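Local atomic coordinates of beta-galactosidase (Marinomonas sp. ef1, PDB entry 6Y2K), a protein that hydrolyses terminal beta-galactosidic bonds as a hexameric family 42 glycoside hydrolase of a cold-adapted Antarctic bacterium. Residues R98-S102 against R103-T107; S151-E154 against A155-A158; Q212-C215 against S216-V220. All blocks are in the same frame, centred on the assembly; numbering follows the deposited sequence.

Contact 1 (R98-S102 against R103-T107); sequences RGFGS and RRHYT
Phe100 and His105 lie side by side in a folded-back loop, their side chains pointing the same way. Phe100 CD1 sits over one face of the imidazole, near its rim and 3.5 Å from His105 NE2, and the two ring planes meet obliquely at 59°. At the edge of the imidazole, in its plane, Ser102 O lies 3.7 Å from His105 CE1. A water 2.8 Å from His105 ND1 donates to Gly99 O and accepts from Ser102 N, so one molecule joins three points of the loop. The backbone prepares this: at Gly101 a side chain would collide with Phe100 O, hence glycine, and His105 is the centre of an inverse gamma turn. With chi1 at 36°, the imidazole CG stands between its backbone N and carbonyl carbon, which sets the ring beside Phe100 and near Ser102 O. Since His105 NE2 bonds Pro77 O, both nitrogens fix the ring's rotation; a leucine here would probably leave Pro77 O and the water without that partner. Ser102 OG bonds Thr201 N of the second subunit, whose Val200 packs on His105. The loop runs between helices 79-84 and 111-128, with Phe100 and His105 both resting on Val82 of the former.

Contact 2 (S151-E154 against A155-A158); sequences SYAE and ADLA
Ser151 and Ala153 both donate to a single carboxylate oxygen, Asp156 OD2. The hydroxyl bond is the shorter, Ser151 OG to Asp156 OD2 at 2.6 Å; it arrives on the syn side, 34° out of the carboxylate plane. The amide Ala153 N, 2.8 Å from Asp156 OD2, uses the anti lone pair instead, so the donors come from different directions and hold the group against rotation. Asp156 can reach back because its CG stands beside its own backbone N, chi1 -55°, which sends the carboxylate toward the start of the helix. Its other oxygen, OD1, is taken by Thr107 OG1, while Ser151 OG is also bonded to Lys91 N; a small hydroxyl suits a buried place that needs both a donor and an acceptor.

Ala153 is the N-cap of helix 154-168 and Asp156 the third residue after it, so the bond from the N-cap amide to the Asp156 side chain is one half of a capping box. The other half is missing, because alanine has no side-chain acceptor to return to Asp156 N. This N terminus ends the loop that leaves the fourth strand, 134-138, of the TIM barrel. A carboxylate at such a helix end would probably be favoured in its charged form by the helix dipole.

Backbone bonds open the helix. Leu157 N bonds Ala153 O at 3.2 Å, and Ala158 N bonds Glu154 O at 3.0 Å; Asp156 N adds only a weak bond to Ala153 O.

Carbon atoms fill in around these oxygens by van der Waals contact. Ser151 CB lies 3.4 Å from Asp156 OD1, Ala153 CB is 3.4 Å from Asp156 OD2, and Leu157 CB packs against Glu154 O at 3.6 Å.

Contact 3 (Q212-C215 against S216-V220); sequences QRCC and SDQVV
The amide of Gln218 is turned back on the preceding turn of its helix, with Cys214 SG on one side of its plane and Cys214 O on the other. Gln218 NE2 donates to Cys214 O at 3.1 Å; this oxygen lies 19° out of the amide plane, while the donor stands 47° above the carbonyl plane, away from a lone pair. The thiol sulfur, Cys214 SG, comes within 3.4 Å of Gln218 NE2. The carboxylate of Asp217 is the second flat group: Arg213 O lies over one of its faces, 3.5 Å from Asp217 CG.

Gln218 reaches this position by a doubled bend: its CG stands beside its own backbone N, chi1 -53°, and the chain folds again at chi2. Cys214 O therefore accepts twice, from Gln218 N in the carbonyl plane and from NE2. The amide's oxygen, Gln218 OE1, bonds Arg114 NH2, so the group is held at both ends.

Helical bonds underlie this: Ser216 N to Gln212 O and Asp217 N to Arg213 O are each 2.9 Å, and Val219 N to Cys215 O is a longer 3.3 Å. Small residues suit the buried faces: Cys214 packs on Phe160 and Trp163 of helix 154-168, and Ser216, whose OG bonds Asp251 N, fits beside Trp422 of helix 418-426.

Arg213 is paired with Asp419. Cys214 SG and Cys215 SG lie 5.6 Å apart, too far for a disulfide between them. Asp217 is answered from outside by Lys254 and by Trp163 NE1; these two probably offset the cost of setting a carboxylate above a carbonyl oxygen and favour the ionised form of Asp217.

From the N terminus, contact 1 comes first, folding the loop between helices 79-84 and 111-128, after the third barrel strand, 67-71. Contact 2 follows the fourth strand, 134-138, and ends its loop at the start of helix 154-168. Contact 3 closes no loop; it lies within helix 205-233, before the fifth strand, 238-244. The three stand in series, none nested or crossed. Contacts 1 and 2 meet at Thr107 and Asp156, and Thr107 also packs on Ser151. Contact 3 touches neither, yet its centre is only about 12 Å from that of contact 2, and its helix packs against helix 154-168, while Gln218 reaches Arg114 of helix 111-128.

Contact 1 (R98-S102 against R103-T107)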
ATOM      1  N   ARG A  98     -35.877  -2.501  31.363  1.00 17.34           N
ATOM      2  CA  ARG A  98     -35.193  -1.245  31.088  1.00 16.86           C
ATOM      3  C   ARG A  98     -35.586  -0.264  32.191  1.00 16.92           C
ATOM      4  O   ARG A  98     -36.688   0.303  32.173  1.00 16.50           O
ATOM      5  CB  ARG A  98     -35.578  -0.713  29.711  1.00 16.72           C
ATOM      6  CG  ARG A  98     -35.396  -1.733  28.603  1.00 16.81           C
ATOM      7  CD  ARG A  98     -35.436  -1.090  27.232  1.00 16.55           C
ATOM      8  NE  ARG A  98     -34.213  -0.341  26.938  1.00 16.11           N
ATOM      9  CZ  ARG A  98     -33.980   0.320  25.807  1.00 15.94           C
ATOM     10  NH1 ARG A  98     -34.890   0.343  24.832  1.00 15.78           N
ATOM     11  NH2 ARG A  98     -32.829   0.971  25.646  1.00 16.06           N
ATOM     12  N   GLY A  99     -34.679  -0.080  33.151  1.00 16.56           N
ATOM     13  CA  GLY A  99     -35.019   0.557  34.421  1.00 16.34           C
ATOM     14  C   GLY A  99     -34.886   2.067  34.478  1.00 15.98           C
ATOM     15  O   GLY A  99     -34.315   2.700  33.584  1.00 16.02           O
ATOM     16  N   PHE A 100     -35.429   2.622  35.557  1.00 15.69           N
ATOM     17  CA  PHE A 100     -35.186   3.998  35.993  1.00 15.15           C
ATOM     18  C   PHE A 100     -33.693   4.282  36.215  1.00 15.15           C
ATOM     19  O   PHE A 100     -32.910   3.377  36.544  1.00 14.86           O
ATOM     20  CB  PHE A 100     -35.956   4.247  37.302  1.00 15.14           C
ATOM     21  CG  PHE A 100     -35.968   5.685  37.756  1.00 14.45           C
ATOM     22  CD1 PHE A 100     -36.971   6.556  37.343  1.00 14.39           C
ATOM     23  CD2 PHE A 100     -34.992   6.157  38.616  1.00 14.43           C
ATOM     24  CE1 PHE A 100     -36.982   7.885  37.757  1.00 14.01           C
ATOM     25  CE2 PHE A 100     -34.994   7.490  39.029  1.00 14.16           C
ATOM     26  CZ  PHE A 100     -35.991   8.349  38.603  1.00 13.97           C
ATOM     27  N   GLY A 101     -33.331   5.559  36.078  1.00 14.94           N
ATOM     28  CA  GLY A 101     -31.973   6.057  36.291  1.00 15.05           C
ATOM     29  C   GLY A 101     -31.396   6.856  35.132  1.00 15.24           C
ATOM     30  O   GLY A 101     -30.303   7.434  35.267  1.00 15.10           O
ATOM     31  N   SER A 102     -32.109   6.856  33.996  1.00 14.80           N
ATOM     32  CA  SER A 102     -31.765   7.638  32.817  1.00 14.76           C
ATOM     33  C   SER A 102     -33.056   8.343  32.359  1.00 15.09           C
ATOM     34  O   SER A 102     -33.620   9.136  33.138  1.00 15.26           O
ATOM     35  CB  SER A 102     -31.110   6.739  31.737  1.00 14.92           C
ATOM     36  OG  SER A 102     -32.000   5.751  31.220  1.00 14.90           O
ATOM     37  N   ARG A 103     -33.526   8.074  31.145  1.00 14.65           N
ATOM     38  CA  ARG A 103     -34.791   8.641  30.654  1.00 15.23           C
ATOM     39  C   ARG A 103     -35.502   7.642  29.752  1.00 14.92           C
ATOM     40  O   ARG A 103     -34.917   6.628  29.376  1.00 14.26           O
ATOM     41  CB  ARG A 103     -34.554   9.970  29.907  1.00 15.45           C
ATOM     42  CG  ARG A 103     -33.601   9.895  28.715  1.00 16.04           C
ATOM     43  CD  ARG A 103     -33.547  11.223  27.962  1.00 16.29           C
ATOM     44  NE  ARG A 103     -32.561  11.207  26.878  1.00 16.50           N
ATOM     45  CZ  ARG A 103     -32.160  12.281  26.190  1.00 16.50           C
ATOM     46  NH1 ARG A 103     -32.631  13.507  26.450  1.00 16.70           N
ATOM     47  NH2 ARG A 103     -31.258  12.125  25.225  1.00 16.80           N
ATOM     48  N   ARG A 104     -36.762   7.951  29.425  1.00 14.97           N
ATOM     49  CA  ARG A 104     -37.602   7.151  28.524  1.00 15.21           C
ATOM     50  C   ARG A 104     -37.907   5.733  29.046  1.00 15.27           C
ATOM     51  O   ARG A 104     -38.105   4.794  28.270  1.00 15.30           O
ATOM     52  CB  ARG A 104     -37.007   7.116  27.101  1.00 15.33           C
ATOM     53  CG  ARG A 104     -36.927   8.487  26.418  1.00 15.18           C
ATOM     54  CD  ARG A 104     -37.078   8.353  24.899  1.00 15.33           C
ATOM     55  NE  ARG A 104     -38.308   7.628  24.646  1.00 14.91           N
ATOM     56  CZ  ARG A 104     -39.522   8.160  24.722  1.00 15.53           C
ATOM     57  NH1 ARG A 104     -39.698   9.461  24.946  1.00 15.37           N
ATOM     58  NH2 ARG A 104     -40.575   7.386  24.549  1.00 15.94           N
ATOM     59  N   HIS A 105     -38.030   5.625  30.365  1.00 15.44           N
ATOM     60  CA  HIS A 105     -38.303   4.348  31.067  1.00 15.55           C
ATOM     61  C   HIS A 105     -39.804   4.031  31.124  1.00 15.68           C
ATOM     62  O   HIS A 105     -40.430   4.038  32.184  1.00 15.94           O
ATOM     63  CB  HIS A 105     -37.677   4.344  32.478  1.00 15.55           C
ATOM     64  CG  HIS A 105     -37.722   5.677  33.156  1.00 15.61           C
ATOM     65  ND1 HIS A 105     -36.703   6.595  33.033  1.00 15.43           N
ATOM     66  CD2 HIS A 105     -38.680   6.272  33.907  1.00 15.54           C
ATOM     67  CE1 HIS A 105     -37.014   7.685  33.709  1.00 15.98           C
ATOM     68  NE2 HIS A 105     -38.209   7.517  34.250  1.00 15.53           N
ATOM     69  N   TYR A 106     -40.374   3.752  29.958  1.00 15.45           N
ATOM     70  CA  TYR A 106     -41.720   3.212  29.850  1.00 14.84           C
ATOM     71  C   TYR A 106     -41.902   2.537  28.499  1.00 14.91           C
ATOM     72  O   TYR A 106     -41.208   2.875  27.529  1.00 15.03           O
ATOM     73  CB  TYR A 106     -42.783   4.310  30.024  1.00 14.51           C
ATOM     74  CG  TYR A 106     -42.800   5.400  28.960  1.00 14.08           C
ATOM     75  CD1 TYR A 106     -43.539   5.250  27.782  1.00 14.18           C
ATOM     76  CD2 TYR A 106     -42.112   6.603  29.150  1.00 14.10           C
ATOM     77  CE1 TYR A 106     -43.573   6.252  26.811  1.00 14.03           C
ATOM     78  CE2 TYR A 106     -42.128   7.603  28.184  1.00 13.79           C
ATOM     79  CZ  TYR A 106     -42.865   7.427  27.020  1.00 13.97           C
ATOM     80  OH  TYR A 106     -42.889   8.426  26.072  1.00 14.00           O
ATOM     81  N   THR A 107     -42.829   1.589  28.441  1.00 14.95           N
ATOM     82  CA  THR A 107     -43.317   1.096  27.158  1.00 15.32           C
ATOM     83  C   THR A 107     -44.583   1.861  26.792  1.00 15.71           C
ATOM     84  O   THR A 107     -45.446   2.099  27.647  1.00 15.90           O
ATOM     85  CB  THR A 107     -43.576  -0.421  27.095  1.00 15.24           C
ATOM     86  OG1 THR A 107     -44.358  -0.708  25.922  1.00 15.36           O
ATOM     87  CG2 THR A 107     -44.298  -0.961  28.338  1.00 15.13           C
TER
HETATM   88  O   HOH W   1     -34.222   5.331  32.752  1.00 15.14           O

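Contact 2 (S151-E154 against A155-A158)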
ATOM      1  N   SER A 151     -40.612  -2.935  22.491  1.00 15.14           N
ATOM      2  CA  SER A 151     -40.471  -3.392  23.872  1.00 14.94           C
ATOM      3  C   SER A 151     -41.082  -4.776  23.961  1.00 15.20           C
ATOM      4  O   SER A 151     -41.980  -5.115  23.189  1.00 14.47           O
ATOM      5  CB  SER A 151     -41.153  -2.423  24.841  1.00 15.06           C
ATOM      6  OG  SER A 151     -41.298  -2.998  26.135  1.00 14.73           O
ATOM      7  N   TYR A 152     -40.568  -5.579  24.887  1.00 15.72           N
ATOM      8  CA  TYR A 152     -40.847  -7.014  24.912  1.00 16.17           C
ATOM      9  C   TYR A 152     -41.326  -7.467  26.288  1.00 17.03           C
ATOM     10  O   TYR A 152     -40.935  -8.531  26.785  1.00 17.26           O
ATOM     11  CB  TYR A 152     -39.595  -7.767  24.457  1.00 16.04           C
ATOM     12  CG  TYR A 152     -39.144  -7.359  23.066  1.00 15.71           C
ATOM     13  CD1 TYR A 152     -39.648  -7.998  21.936  1.00 15.91           C
ATOM     14  CD2 TYR A 152     -38.228  -6.324  22.876  1.00 15.65           C
ATOM     15  CE1 TYR A 152     -39.246  -7.631  20.656  1.00 16.11           C
ATOM     16  CE2 TYR A 152     -37.823  -5.948  21.601  1.00 16.01           C
ATOM     17  CZ  TYR A 152     -38.337  -6.609  20.491  1.00 16.02           C
ATOM     18  OH  TYR A 152     -37.949  -6.248  19.226  1.00 15.87           O
ATOM     19  N   ALA A 153     -42.196  -6.646  26.881  1.00 17.38           N
ATOM     20  CA  ALA A 153     -42.805  -6.908  28.180  1.00 18.12           C
ATOM     21  C   ALA A 153     -44.226  -7.431  27.985  1.00 18.80           C
ATOM     22  O   ALA A 153     -44.756  -7.429  26.864  1.00 17.91           O
ATOM     23  CB  ALA A 153     -42.821  -5.632  29.009  1.00 18.27           C
ATOM     24  N   GLU A 154     -44.844  -7.853  29.087  1.00 20.63           N
ATOM     25  CA  GLU A 154     -46.208  -8.401  29.068  1.00 22.55           C
ATOM     26  C   GLU A 154     -47.208  -7.424  28.456  1.00 20.04           C
ATOM     27  O   GLU A 154     -48.050  -7.825  27.672  1.00 19.56           O
ATOM     28  CB  GLU A 154     -46.670  -8.805  30.476  1.00 26.28           C
ATOM     29  CG  GLU A 154     -47.972  -9.614  30.508  1.00 31.37           C
ATOM     30  CD  GLU A 154     -47.832 -11.003  29.877  1.00 37.18           C
ATOM     31  OE1 GLU A 154     -46.763 -11.638  30.063  1.00 43.39           O
ATOM     32  OE2 GLU A 154     -48.785 -11.473  29.201  1.00 41.27           O
ATOM     33  N   ALA A 155     -47.093  -6.141  28.797  1.00 19.22           N
ATOM     34  CA  ALA A 155     -48.000  -5.116  28.260  1.00 18.37           C
ATOM     35  C   ALA A 155     -47.936  -5.018  26.732  1.00 17.53           C
ATOM     36  O   ALA A 155     -48.958  -4.811  26.083  1.00 17.64           O
ATOM     37  CB  ALA A 155     -47.709  -3.760  28.894  1.00 18.40           C
ATOM     38  N   ASP A 156     -46.739  -5.187  26.173  1.00 16.74           N
ATOM     39  CA  ASP A 156     -46.544  -5.146  24.726  1.00 16.36           C
ATOM     40  C   ASP A 156     -47.219  -6.341  24.044  1.00 16.20           C
ATOM     41  O   ASP A 156     -47.801  -6.202  22.971  1.00 15.28           O
ATOM     42  CB  ASP A 156     -45.052  -5.138  24.377  1.00 16.15           C
ATOM     43  CG  ASP A 156     -44.299  -4.007  25.057  1.00 16.04           C
ATOM     44  OD1 ASP A 156     -44.505  -2.851  24.636  1.00 15.91           O
ATOM     45  OD2 ASP A 156     -43.514  -4.288  26.002  1.00 15.20           O
ATOM     46  N   LEU A 157     -47.123  -7.510  24.670  1.00 16.68           N
ATOM     47  CA  LEU A 157     -47.738  -8.727  24.130  1.00 17.60           C
ATOM     48  C   LEU A 157     -49.258  -8.636  24.180  1.00 17.67           C
ATOM     49  O   LEU A 157     -49.931  -9.047  23.234  1.00 18.10           O
ATOM     50  CB  LEU A 157     -47.274  -9.956  24.895  1.00 18.35           C
ATOM     51  CG  LEU A 157     -47.788 -11.321  24.401  1.00 18.77           C
ATOM     52  CD1 LEU A 157     -47.584 -11.489  22.910  1.00 19.08           C
ATOM     53  CD2 LEU A 157     -47.071 -12.414  25.164  1.00 19.87           C
ATOM     54  N   ALA A 158     -49.782  -8.093  25.281  1.00 17.96           N
ATOM     55  CA  ALA A 158     -51.221  -7.916  25.447  1.00 18.01           C
ATOM     56  C   ALA A 158     -51.781  -6.992  24.371  1.00 18.07           C
ATOM     57  O   ALA A 158     -52.791  -7.313  23.742  1.00 17.62           O
ATOM     58  CB  ALA A 158     -51.543  -7.388  26.839  1.00 18.44           C
TER

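Contact 3 (Q212-C215 against S216-V220)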
ATOM      1  N   GLN A 212     -43.797  -4.629  14.483  1.00 15.59           N
ATOM      2  CA  GLN A 212     -43.297  -3.262  14.301  1.00 15.69           C
ATOM      3  C   GLN A 212     -44.444  -2.285  14.099  1.00 15.41           C
ATOM      4  O   GLN A 212     -44.455  -1.208  14.685  1.00 15.02           O
ATOM      5  CB  GLN A 212     -42.339  -3.164  13.109  1.00 16.67           C
ATOM      6  CG  GLN A 212     -41.523  -1.875  13.058  1.00 16.95           C
ATOM      7  CD  GLN A 212     -40.214  -1.946  13.834  1.00 18.17           C
ATOM      8  OE1 GLN A 212     -39.591  -2.997  13.921  1.00 20.22           O
ATOM      9  NE2 GLN A 212     -39.784  -0.816  14.383  1.00 19.42           N
ATOM     10  N   ARG A 213     -45.393  -2.675  13.254  1.00 15.51           N
ATOM     11  CA  ARG A 213     -46.567  -1.858  12.971  1.00 15.67           C
ATOM     12  C   ARG A 213     -47.371  -1.598  14.237  1.00 16.15           C
ATOM     13  O   ARG A 213     -47.798  -0.460  14.485  1.00 15.81           O
ATOM     14  CB  ARG A 213     -47.449  -2.533  11.918  1.00 15.76           C
ATOM     15  CG  ARG A 213     -46.842  -2.543  10.523  1.00 15.95           C
ATOM     16  CD  ARG A 213     -47.428  -3.670   9.689  1.00 16.19           C
ATOM     17  NE  ARG A 213     -47.177  -3.529   8.254  1.00 16.31           N
ATOM     18  CZ  ARG A 213     -47.491  -4.449   7.337  1.00 16.75           C
ATOM     19  NH1 ARG A 213     -48.061  -5.599   7.688  1.00 16.84           N
ATOM     20  NH2 ARG A 213     -47.230  -4.223   6.047  1.00 17.53           N
ATOM     21  N   CYS A 214     -47.560  -2.645  15.043  1.00 15.76           N
ATOM     22  CA  CYS A 214     -48.313  -2.518  16.294  1.00 16.01           C
ATOM     23  C   CYS A 214     -47.615  -1.571  17.271  1.00 15.66           C
ATOM     24  O   CYS A 214     -48.245  -0.653  17.797  1.00 15.35           O
ATOM     25  CB  CYS A 214     -48.538  -3.895  16.935  1.00 16.05           C
ATOM     26  SG  CYS A 214     -49.364  -3.821  18.538  1.00 16.80           S
ATOM     27  N   CYS A 215     -46.313  -1.784  17.491  1.00 15.44           N
ATOM     28  CA  CYS A 215     -45.519  -0.917  18.363  1.00 15.57           C
ATOM     29  C   CYS A 215     -45.543   0.546  17.896  1.00 15.56           C
ATOM     30  O   CYS A 215     -45.675   1.463  18.717  1.00 15.13           O
ATOM     31  CB  CYS A 215     -44.080  -1.430  18.499  1.00 15.58           C
ATOM     32  SG  CYS A 215     -43.942  -2.971  19.444  1.00 16.26           S
ATOM     33  N   SER A 216     -45.442   0.756  16.587  1.00 15.37           N
ATOM     34  CA  SER A 216     -45.554   2.095  16.024  1.00 15.38           C
ATOM     35  C   SER A 216     -46.933   2.692  16.338  1.00 15.57           C
ATOM     36  O   SER A 216     -47.030   3.840  16.758  1.00 15.23           O
ATOM     37  CB  SER A 216     -45.319   2.071  14.515  1.00 15.08           C
ATOM     38  OG  SER A 216     -45.418   3.374  13.974  1.00 14.31           O
ATOM     39  N   ASP A 217     -47.985   1.906  16.137  1.00 16.07           N
ATOM     40  CA  ASP A 217     -49.347   2.334  16.494  1.00 16.44           C
ATOM     41  C   ASP A 217     -49.524   2.701  17.976  1.00 16.07           C
ATOM     42  O   ASP A 217     -50.332   3.572  18.287  1.00 16.15           O
ATOM     43  CB  ASP A 217     -50.381   1.280  16.078  1.00 16.76           C
ATOM     44  CG  ASP A 217     -50.764   1.375  14.608  1.00 16.77           C
ATOM     45  OD1 ASP A 217     -50.390   2.346  13.919  1.00 16.70           O
ATOM     46  OD2 ASP A 217     -51.468   0.462  14.148  1.00 17.38           O
ATOM     47  N   GLN A 218     -48.781   2.056  18.874  1.00 15.97           N
ATOM     48  CA  GLN A 218     -48.810   2.419  20.297  1.00 16.52           C
ATOM     49  C   GLN A 218     -48.203   3.813  20.529  1.00 16.34           C
ATOM     50  O   GLN A 218     -48.664   4.553  21.414  1.00 16.51           O
ATOM     51  CB  GLN A 218     -48.099   1.373  21.177  1.00 16.97           C
ATOM     52  CG  GLN A 218     -48.549  -0.088  21.021  1.00 17.93           C
ATOM     53  CD  GLN A 218     -50.063  -0.281  20.920  1.00 19.13           C
ATOM     54  OE1 GLN A 218     -50.824   0.119  21.815  1.00 22.26           O
ATOM     55  NE2 GLN A 218     -50.503  -0.893  19.844  1.00 17.98           N
ATOM     56  N   VAL A 219     -47.188   4.180  19.736  1.00 15.55           N
ATOM     57  CA  VAL A 219     -46.651   5.548  19.770  1.00 15.74           C
ATOM     58  C   VAL A 219     -47.724   6.538  19.297  1.00 15.56           C
ATOM     59  O   VAL A 219     -47.940   7.556  19.935  1.00 15.29           O
ATOM     60  CB  VAL A 219     -45.349   5.714  18.939  1.00 15.40           C
ATOM     61  CG1 VAL A 219     -44.825   7.148  19.034  1.00 15.69           C
ATOM     62  CG2 VAL A 219     -44.275   4.731  19.417  1.00 15.36           C
ATOM     63  N   VAL A 220     -48.401   6.207  18.197  1.00 15.74           N
ATOM     64  CA  VAL A 220     -49.508   7.024  17.672  1.00 16.02           C
ATOM     65  C   VAL A 220     -50.567   7.247  18.755  1.00 16.27           C
ATOM     66  O   VAL A 220     -50.953   8.395  19.006  1.00 16.96           O
ATOM     67  CB  VAL A 220     -50.147   6.397  16.403  1.00 16.13           C
ATOM     68  CG1 VAL A 220     -51.366   7.193  15.929  1.00 16.32           C
ATOM     69  CG2 VAL A 220     -49.113   6.299  15.283  1.00 16.33           C
TER